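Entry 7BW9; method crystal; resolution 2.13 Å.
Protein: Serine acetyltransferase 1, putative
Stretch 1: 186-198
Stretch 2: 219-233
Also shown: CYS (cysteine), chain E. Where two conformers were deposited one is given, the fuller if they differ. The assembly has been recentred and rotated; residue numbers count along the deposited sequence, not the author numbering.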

ATOM      1  N   ILE A 186       3.801 -12.936  -3.895  1.00 11.47           N
ATOM      2  CA  ILE A 186       3.783 -14.387  -4.022  1.00 11.88           C
ATOM      3  C   ILE A 186       3.229 -14.738  -5.395  1.00 13.64           C
ATOM      4  O   ILE A 186       2.067 -14.436  -5.692  1.00  9.83           O
ATOM      5  CB  ILE A 186       2.942 -15.054  -2.921  1.00 13.31           C
ATOM      6  CG1 ILE A 186       3.422 -14.611  -1.535  1.00 15.43           C
ATOM      7  CG2 ILE A 186       2.976 -16.565  -3.102  1.00 17.25           C
ATOM      8  CD1 ILE A 186       2.765 -15.361  -0.369  1.00 18.76           C
ATOM      9  N   GLY A 187       4.039 -15.437  -6.207  1.00 14.27           N
ATOM     10  CA  GLY A 187       3.766 -15.570  -7.623  1.00 15.73           C
ATOM     11  C   GLY A 187       2.812 -16.699  -7.989  1.00 16.08           C
ATOM     12  O   GLY A 187       2.420 -17.532  -7.162  1.00 11.78           O
ATOM     13  N   GLU A 188       2.487 -16.719  -9.286  1.00 15.25           N
ATOM     14  CA  GLU A 188       1.411 -17.560  -9.807  1.00 14.44           C
ATOM     15  C   GLU A 188       1.615 -19.034  -9.499  1.00 20.11           C
ATOM     16  O   GLU A 188       0.649 -19.744  -9.197  1.00 18.84           O
ATOM     17  CB  GLU A 188       1.290 -17.354 -11.311  1.00 20.59           C
ATOM     18  CG  GLU A 188       0.294 -18.255 -12.015  1.00 21.68           C
ATOM     19  CD  GLU A 188       0.124 -17.875 -13.486  1.00 27.95           C
ATOM     20  OE1 GLU A 188       1.055 -17.276 -14.067  1.00 21.11           O
ATOM     21  OE2 GLU A 188      -0.940 -18.168 -14.063  1.00 30.92           O
ATOM     22  N   THR A 189       2.852 -19.530  -9.595  1.00 16.30           N
ATOM     23  CA  THR A 189       3.074 -20.965  -9.501  1.00 18.71           C
ATOM     24  C   THR A 189       3.658 -21.381  -8.160  1.00 17.16           C
ATOM     25  O   THR A 189       4.024 -22.545  -7.988  1.00 18.25           O
ATOM     26  CB  THR A 189       3.969 -21.434 -10.647  1.00 23.38           C
ATOM     27  OG1 THR A 189       5.309 -20.973 -10.428  1.00 17.48           O
ATOM     28  CG2 THR A 189       3.436 -20.885 -11.989  1.00 17.62           C
ATOM     29  N   ALA A 190       3.717 -20.470  -7.194  1.00 15.85           N
ATOM     30  CA  ALA A 190       4.247 -20.812  -5.890  1.00 13.91           C
ATOM     31  C   ALA A 190       3.281 -21.713  -5.134  1.00 14.12           C
ATOM     32  O   ALA A 190       2.060 -21.672  -5.336  1.00 14.94           O
ATOM     33  CB  ALA A 190       4.535 -19.553  -5.074  1.00 15.00           C
ATOM     34  N   VAL A 191       3.848 -22.524  -4.246  1.00 13.49           N
ATOM     35  CA  VAL A 191       3.115 -23.475  -3.419  1.00 20.25           C
ATOM     36  C   VAL A 191       3.582 -23.307  -1.979  1.00 19.69           C
ATOM     37  O   VAL A 191       4.787 -23.297  -1.709  1.00 17.70           O
ATOM     38  CB  VAL A 191       3.329 -24.932  -3.882  1.00 20.97           C
ATOM     39  CG1 VAL A 191       2.606 -25.898  -2.949  1.00 17.61           C
ATOM     40  CG2 VAL A 191       2.866 -25.111  -5.329  1.00 14.93           C
ATOM     41  N   ILE A 192       2.632 -23.193  -1.063  1.00 14.61           N
ATOM     42  CA  ILE A 192       2.905 -22.953   0.345  1.00 17.58           C
ATOM     43  C   ILE A 192       2.206 -24.040   1.137  1.00 23.91           C
ATOM     44  O   ILE A 192       1.015 -24.288   0.922  1.00 17.23           O
ATOM     45  CB  ILE A 192       2.404 -21.565   0.787  1.00 19.68           C
ATOM     46  CG1 ILE A 192       3.193 -20.440   0.096  1.00 21.71           C
ATOM     47  CG2 ILE A 192       2.455 -21.440   2.312  1.00 16.43           C
ATOM     48  CD1 ILE A 192       2.449 -19.079   0.153  1.00 16.07           C
ATOM     49  N   GLY A 193       2.938 -24.676   2.055  1.00 19.32           N
ATOM     50  CA  GLY A 193       2.387 -25.726   2.894  1.00 20.59           C
ATOM     51  C   GLY A 193       1.554 -25.200   4.048  1.00 20.72           C
ATOM     52  O   GLY A 193       0.988 -24.105   3.988  1.00 17.23           O
ATOM     53  N   ASN A 194       1.489 -25.989   5.128  1.00 18.85           N
ATOM     54  CA  ASN A 194       0.653 -25.687   6.284  1.00 17.30           C
ATOM     55  C   ASN A 194       1.461 -25.007   7.387  1.00 19.42           C
ATOM     56  O   ASN A 194       2.669 -25.224   7.526  1.00 13.66           O
ATOM     57  CB  ASN A 194       0.004 -26.958   6.843  1.00 16.95           C
ATOM     58  CG  ASN A 194      -0.773 -27.740   5.787  1.00 19.46           C
ATOM     59  OD1 ASN A 194      -1.425 -27.164   4.914  1.00 17.05           O
ATOM     60  ND2 ASN A 194      -0.675 -29.064   5.848  1.00 21.67           N
ATOM     61  N   TRP A 195       0.769 -24.177   8.171  1.00 15.80           N
ATOM     62  CA  TRP A 195       1.354 -23.487   9.321  1.00 17.26           C
ATOM     63  C   TRP A 195       2.551 -22.626   8.928  1.00 17.44           C
ATOM     64  O   TRP A 195       3.518 -22.515   9.677  1.00 17.85           O
ATOM     65  CB  TRP A 195       1.741 -24.487  10.429  1.00 16.07           C
ATOM     66  CG  TRP A 195       0.558 -24.806  11.288  1.00 20.52           C
ATOM     67  CD1 TRP A 195      -0.212 -25.919  11.229  1.00 20.47           C
ATOM     68  CD2 TRP A 195      -0.023 -23.967  12.296  1.00 19.70           C
ATOM     69  NE1 TRP A 195      -1.232 -25.841  12.146  1.00 21.57           N
ATOM     70  CE2 TRP A 195      -1.141 -24.652  12.814  1.00 18.38           C
ATOM     71  CE3 TRP A 195       0.289 -22.698  12.807  1.00 20.10           C
ATOM     72  CZ2 TRP A 195      -1.933 -24.127  13.829  1.00 20.09           C
ATOM     73  CZ3 TRP A 195      -0.508 -22.171  13.808  1.00 19.88           C
ATOM     74  CH2 TRP A 195      -1.605 -22.886  14.311  1.00 18.35           C
ATOM     75  N   CYS A 196       2.511 -22.002   7.758  1.00 18.60           N
ATOM     76  CA  CYS A 196       3.575 -21.079   7.393  1.00 16.87           C
ATOM     77  C   CYS A 196       3.267 -19.676   7.894  1.00 18.78           C
ATOM     78  O   CYS A 196       2.103 -19.298   8.088  1.00 14.51           O
ATOM     79  CB  CYS A 196       3.793 -21.084   5.884  1.00 15.30           C
ATOM     80  SG  CYS A 196       4.492 -22.705   5.386  1.00 19.32           S
ATOM     81  N   ARG A 197       4.336 -18.920   8.138  1.00 18.36           N
ATOM     82  CA  ARG A 197       4.262 -17.542   8.610  1.00 18.48           C
ATOM     83  C   ARG A 197       5.217 -16.701   7.780  1.00 19.68           C
ATOM     84  O   ARG A 197       6.404 -17.033   7.654  1.00 16.51           O
ATOM     85  CB  ARG A 197       4.596 -17.438  10.101  1.00 15.08           C
ATOM     86  CG  ARG A 197       4.270 -16.091  10.741  1.00 26.77           C
ATOM     87  CD  ARG A 197       4.252 -16.192  12.273  1.00 31.46           C
ATOM     88  NE  ARG A 197       5.598 -16.260  12.831  1.00 32.39           N
ATOM     89  CZ  ARG A 197       6.135 -17.347  13.384  1.00 38.85           C
ATOM     90  NH1 ARG A 197       5.431 -18.466  13.468  1.00 37.97           N
ATOM     91  NH2 ARG A 197       7.381 -17.311  13.852  1.00 36.38           N
ATOM     92  N   VAL A 198       4.695 -15.625   7.210  1.00 11.64           N
ATOM     93  CA  VAL A 198       5.428 -14.764   6.296  1.00 11.50           C
ATOM     94  C   VAL A 198       5.239 -13.320   6.745  1.00 16.14           C
ATOM     95  O   VAL A 198       4.125 -12.915   7.084  1.00 18.70           O
ATOM     96  CB  VAL A 198       4.932 -14.962   4.850  1.00 17.79           C
ATOM     97  CG1 VAL A 198       5.568 -13.966   3.940  1.00 17.09           C
ATOM     98  CG2 VAL A 198       5.192 -16.400   4.370  1.00 12.49           C
TER
HETATM   99  N   CYS E 402       5.261 -11.556 -12.396  1.00 20.00           N
HETATM  100  CA  CYS E 402       6.502 -12.314 -12.706  1.00 20.00           C
HETATM  101  C   CYS E 402       6.160 -13.783 -12.996  1.00 20.00           C
HETATM  102  O   CYS E 402       4.981 -14.115 -12.930  1.00 20.00           O
HETATM  103  CB  CYS E 402       7.520 -12.214 -11.575  1.00 20.00           C
HETATM  104  SG  CYS E 402       6.949 -12.867  -9.986  1.00 20.00           S
HETATM  105  OXT CYS E 402       7.042 -14.538 -13.294  1.00 20.00           O
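Stretch 2, residues 219-233: GNKRHPTIGDFVVIG

Ile226, chi1 p and chi2 t, brings its CD1 to 3.8 Å from CG1 of Ile192 and 4.2 Å from SG of Cys196; the same SG lies 3.9 Å from CB of Val230. The apolar centre is thus built from Ile192, Cys196 and Ile226, with Val230 against the same sulfur. Around it the two stretches run parallel, two short strands (225-226 and 231-232) beside 191-192 and 197-198. On the sheet face that carries Ile192 and Ile226, Val198 CG2 also lies 4.3 Å from Ile232 CD1. The other face of the sheet carries Val191 beside Thr225 and Arg197 beside Val231, whose CG2 sits over one face of the guanidinium, 3.6 Å from Arg197 NH2.

Backbone hydrogen bonds follow this register. Val191 N donates to Pro224 O (3.0 Å) and Val191 O accepts from Ile226 N (2.7 Å); six residues on, Arg197 N donates to Val230 O (3.0 Å) and Arg197 O accepts from Ile232 N (2.9 Å). Between them the chains turn together: Phe229 N reaches Asn194 O (2.8 Å), and Asn194 N is held by Asp228 OD1 (2.9 Å). Trp195 and Phe229, both with positive phi, set their rings nearly parallel but slid apart, with Trp195 CB 3.5 Å from Phe229 CD1.

At the polar edge stretch 2 meets the type I turn 187-190 as an irregular loop that is not extended at Arg222. His223 packs a ring face on Gly187, whose CA is 3.6 Å from the ring centroid; a CB there would clash with CD2 of His223. His223 ND1 accepts from Thr189 N (3.0 Å), and Thr189 OG1 accepts from Arg222 N (3.1 Å). At the same edge, Arg222 NH2 forms a salt bridge with Glu188 OE1 (2.9 Å) and also donates to O of the bound cysteine (2.8 Å), while Arg222 NE binds its OXT (2.8 Å).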

ATOM      1  N   GLY A 219       2.822 -25.119 -18.140  1.00 35.38           N
ATOM      2  CA  GLY A 219       2.950 -25.950 -16.925  1.00 33.13           C
ATOM      3  C   GLY A 219       4.256 -25.715 -16.189  1.00 35.92           C
ATOM      4  O   GLY A 219       4.627 -26.539 -15.374  1.00 36.94           O
ATOM      5  N   ASN A 220       4.900 -24.582 -16.437  1.00 32.91           N
ATOM      6  CA  ASN A 220       6.191 -24.249 -15.794  1.00 31.90           C
ATOM      7  C   ASN A 220       6.044 -24.021 -14.284  1.00 32.08           C
ATOM      8  O   ASN A 220       4.959 -23.676 -13.815  1.00 28.49           O
ATOM      9  CB  ASN A 220       6.738 -22.936 -16.351  1.00 31.13           C
ATOM     10  CG  ASN A 220       5.909 -21.739 -15.930  1.00 33.67           C
ATOM     11  OD1 ASN A 220       6.114 -21.174 -14.865  1.00 33.16           O
ATOM     12  ND2 ASN A 220       4.955 -21.354 -16.755  1.00 37.99           N
ATOM     13  N   LYS A 221       7.123 -24.252 -13.547  1.00 21.00           N
ATOM     14  CA  LYS A 221       7.145 -23.867 -12.124  1.00 27.55           C
ATOM     15  C   LYS A 221       8.301 -22.868 -12.024  1.00 29.78           C
ATOM     16  O   LYS A 221       9.439 -23.275 -12.176  1.00 35.10           O
ATOM     17  CB  LYS A 221       7.216 -25.070 -11.185  1.00 26.85           C
ATOM     18  CG  LYS A 221       7.452 -24.695  -9.737  1.00 33.65           C
ATOM     19  CD  LYS A 221       6.433 -25.214  -8.759  1.00 31.23           C
ATOM     20  CE  LYS A 221       6.740 -24.811  -7.337  1.00 28.38           C
ATOM     21  NZ  LYS A 221       8.188 -24.596  -7.134  1.00 35.94           N
ATOM     22  N   ARG A 222       7.995 -21.595 -11.852  1.00 20.10           N
ATOM     23  CA  ARG A 222       9.033 -20.571 -11.845  1.00 17.81           C
ATOM     24  C   ARG A 222       9.106 -19.825 -10.518  1.00 15.73           C
ATOM     25  O   ARG A 222       9.928 -18.920 -10.375  1.00 18.99           O
ATOM     26  CB  ARG A 222       8.804 -19.581 -12.995  1.00 17.24           C
ATOM     27  CG  ARG A 222       7.434 -18.870 -12.944  1.00 19.40           C
ATOM     28  CD  ARG A 222       7.162 -18.047 -14.218  1.00 23.11           C
ATOM     29  NE  ARG A 222       6.075 -17.082 -14.050  1.00 20.64           N
ATOM     30  CZ  ARG A 222       4.774 -17.360 -14.182  1.00 28.35           C
ATOM     31  NH1 ARG A 222       4.370 -18.590 -14.505  1.00 21.94           N
ATOM     32  NH2 ARG A 222       3.867 -16.395 -14.004  1.00 20.07           N
ATOM     33  N   HIS A 223       8.280 -20.185  -9.552  1.00 18.08           N
ATOM     34  CA  HIS A 223       8.190 -19.580  -8.235  1.00 19.35           C
ATOM     35  C   HIS A 223       8.436 -20.673  -7.215  1.00 14.02           C
ATOM     36  O   HIS A 223       8.355 -21.858  -7.548  1.00 16.82           O
ATOM     37  CB  HIS A 223       6.802 -18.949  -8.010  1.00 17.18           C
ATOM     38  CG  HIS A 223       6.444 -17.900  -9.016  1.00 15.97           C
ATOM     39  ND1 HIS A 223       5.478 -18.091  -9.979  1.00 20.33           N
ATOM     40  CD2 HIS A 223       6.933 -16.650  -9.220  1.00 21.21           C
ATOM     41  CE1 HIS A 223       5.385 -17.012 -10.735  1.00 15.89           C
ATOM     42  NE2 HIS A 223       6.253 -16.118 -10.292  1.00 23.73           N
ATOM     43  N   PRO A 224       8.727 -20.325  -5.967  1.00 15.56           N
ATOM     44  CA  PRO A 224       9.118 -21.343  -4.990  1.00 13.66           C
ATOM     45  C   PRO A 224       7.957 -22.182  -4.483  1.00 18.19           C
ATOM     46  O   PRO A 224       6.793 -21.757  -4.448  1.00 18.80           O
ATOM     47  CB  PRO A 224       9.713 -20.523  -3.837  1.00 20.25           C
ATOM     48  CG  PRO A 224      10.079 -19.216  -4.447  1.00 16.26           C
ATOM     49  CD  PRO A 224       9.028 -18.971  -5.481  1.00 19.87           C
ATOM     50  N   THR A 225       8.323 -23.386  -4.056  1.00 17.23           N
ATOM     51  CA  THR A 225       7.497 -24.276  -3.241  1.00 18.65           C
ATOM     52  C   THR A 225       8.060 -24.303  -1.830  1.00 24.23           C
ATOM     53  O   THR A 225       9.256 -24.570  -1.643  1.00 22.79           O
ATOM     54  CB  THR A 225       7.512 -25.708  -3.791  1.00 21.34           C
ATOM     55  OG1 THR A 225       6.826 -25.760  -5.039  1.00 26.29           O
ATOM     56  CG2 THR A 225       6.852 -26.687  -2.810  1.00 24.78           C
ATOM     57  N   ILE A 226       7.222 -24.029  -0.836  0.62 17.87           N
ATOM     58  CA  ILE A 226       7.704 -24.099   0.536  0.62 19.53           C
ATOM     59  C   ILE A 226       6.859 -25.105   1.308  0.62 19.98           C
ATOM     60  O   ILE A 226       5.669 -25.291   1.042  0.62 21.80           O
ATOM     61  CB  ILE A 226       7.731 -22.712   1.218  0.62 20.10           C
ATOM     62  CG1 ILE A 226       6.341 -22.262   1.649  0.62 17.15           C
ATOM     63  CG2 ILE A 226       8.330 -21.663   0.274  0.62 18.49           C
ATOM     64  CD1 ILE A 226       6.332 -20.837   2.163  0.62 17.25           C
ATOM     65  N   GLY A 227       7.503 -25.792   2.246  1.00 21.53           N
ATOM     66  CA  GLY A 227       6.876 -26.861   3.006  1.00 21.78           C
ATOM     67  C   GLY A 227       6.035 -26.346   4.160  1.00 18.84           C
ATOM     68  O   GLY A 227       5.618 -25.190   4.190  1.00 27.11           O
ATOM     69  N   ASP A 228       5.809 -27.212   5.137  1.00 16.83           N
ATOM     70  CA  ASP A 228       5.058 -26.862   6.329  1.00 15.75           C
ATOM     71  C   ASP A 228       5.961 -26.224   7.378  1.00 19.39           C
ATOM     72  O   ASP A 228       7.168 -26.472   7.435  1.00 17.50           O
ATOM     73  CB  ASP A 228       4.387 -28.099   6.943  1.00 17.05           C
ATOM     74  CG  ASP A 228       3.582 -28.910   5.939  1.00 26.63           C
ATOM     75  OD1 ASP A 228       3.111 -28.362   4.917  1.00 23.78           O
ATOM     76  OD2 ASP A 228       3.413 -30.125   6.188  1.00 35.77           O
ATOM     77  N   PHE A 229       5.343 -25.424   8.247  1.00 16.20           N
ATOM     78  CA  PHE A 229       6.012 -24.807   9.396  1.00 17.54           C
ATOM     79  C   PHE A 229       7.197 -23.932   8.987  1.00 18.82           C
ATOM     80  O   PHE A 229       8.134 -23.745   9.762  1.00 21.07           O
ATOM     81  CB  PHE A 229       6.445 -25.868  10.420  1.00 18.31           C
ATOM     82  CG  PHE A 229       5.328 -26.793  10.823  1.00 20.75           C
ATOM     83  CD1 PHE A 229       4.361 -26.372  11.718  1.00 17.90           C
ATOM     84  CD2 PHE A 229       5.233 -28.075  10.288  1.00 23.40           C
ATOM     85  CE1 PHE A 229       3.302 -27.212  12.087  1.00 26.42           C
ATOM     86  CE2 PHE A 229       4.185 -28.926  10.643  1.00 29.81           C
ATOM     87  CZ  PHE A 229       3.213 -28.487  11.545  1.00 26.22           C
ATOM     88  N   VAL A 230       7.162 -23.357   7.789  1.00 21.15           N
ATOM     89  CA  VAL A 230       8.225 -22.458   7.339  1.00 16.63           C
ATOM     90  C   VAL A 230       7.926 -21.048   7.826  1.00 16.27           C
ATOM     91  O   VAL A 230       6.785 -20.580   7.730  1.00 19.10           O
ATOM     92  CB  VAL A 230       8.362 -22.504   5.807  1.00 21.29           C
ATOM     93  CG1 VAL A 230       9.303 -21.388   5.288  1.00 14.87           C
ATOM     94  CG2 VAL A 230       8.864 -23.874   5.369  1.00 16.96           C
ATOM     95  N   VAL A 231       8.947 -20.361   8.354  1.00 19.49           N
ATOM     96  CA  VAL A 231       8.849 -18.953   8.745  1.00 13.34           C
ATOM     97  C   VAL A 231       9.807 -18.145   7.879  1.00 18.42           C
ATOM     98  O   VAL A 231      10.998 -18.474   7.791  1.00 15.77           O
ATOM     99  CB  VAL A 231       9.174 -18.739  10.235  1.00 21.02           C
ATOM    100  CG1 VAL A 231       9.076 -17.266  10.586  1.00 18.41           C
ATOM    101  CG2 VAL A 231       8.276 -19.571  11.135  1.00 19.02           C
ATOM    102  N   ILE A 232       9.309 -17.081   7.257  1.00 11.73           N
ATOM    103  CA  ILE A 232      10.135 -16.235   6.399  1.00 14.72           C
ATOM    104  C   ILE A 232      10.119 -14.809   6.933  1.00 17.90           C
ATOM    105  O   ILE A 232       9.081 -14.126   6.889  1.00 19.06           O
ATOM    106  CB  ILE A 232       9.695 -16.289   4.936  1.00 12.59           C
ATOM    107  CG1 ILE A 232       9.509 -17.749   4.521  1.00 15.22           C
ATOM    108  CG2 ILE A 232      10.743 -15.617   4.064  1.00 14.95           C
ATOM    109  CD1 ILE A 232       8.971 -17.923   3.126  1.00 17.61           C
ATOM    110  N   GLY A 233      11.290 -14.356   7.411  1.00 14.70           N
ATOM    111  CA  GLY A 233      11.409 -13.068   8.061  1.00 15.51           C
ATOM    112  C   GLY A 233      11.417 -11.890   7.097  1.00 16.36           C
ATOM    113  O   GLY A 233      11.620 -12.038   5.900  1.00 13.86           O
TER
HETATM  114  O   HOH W   1       1.156 -30.169   8.163  1.00 30.49           O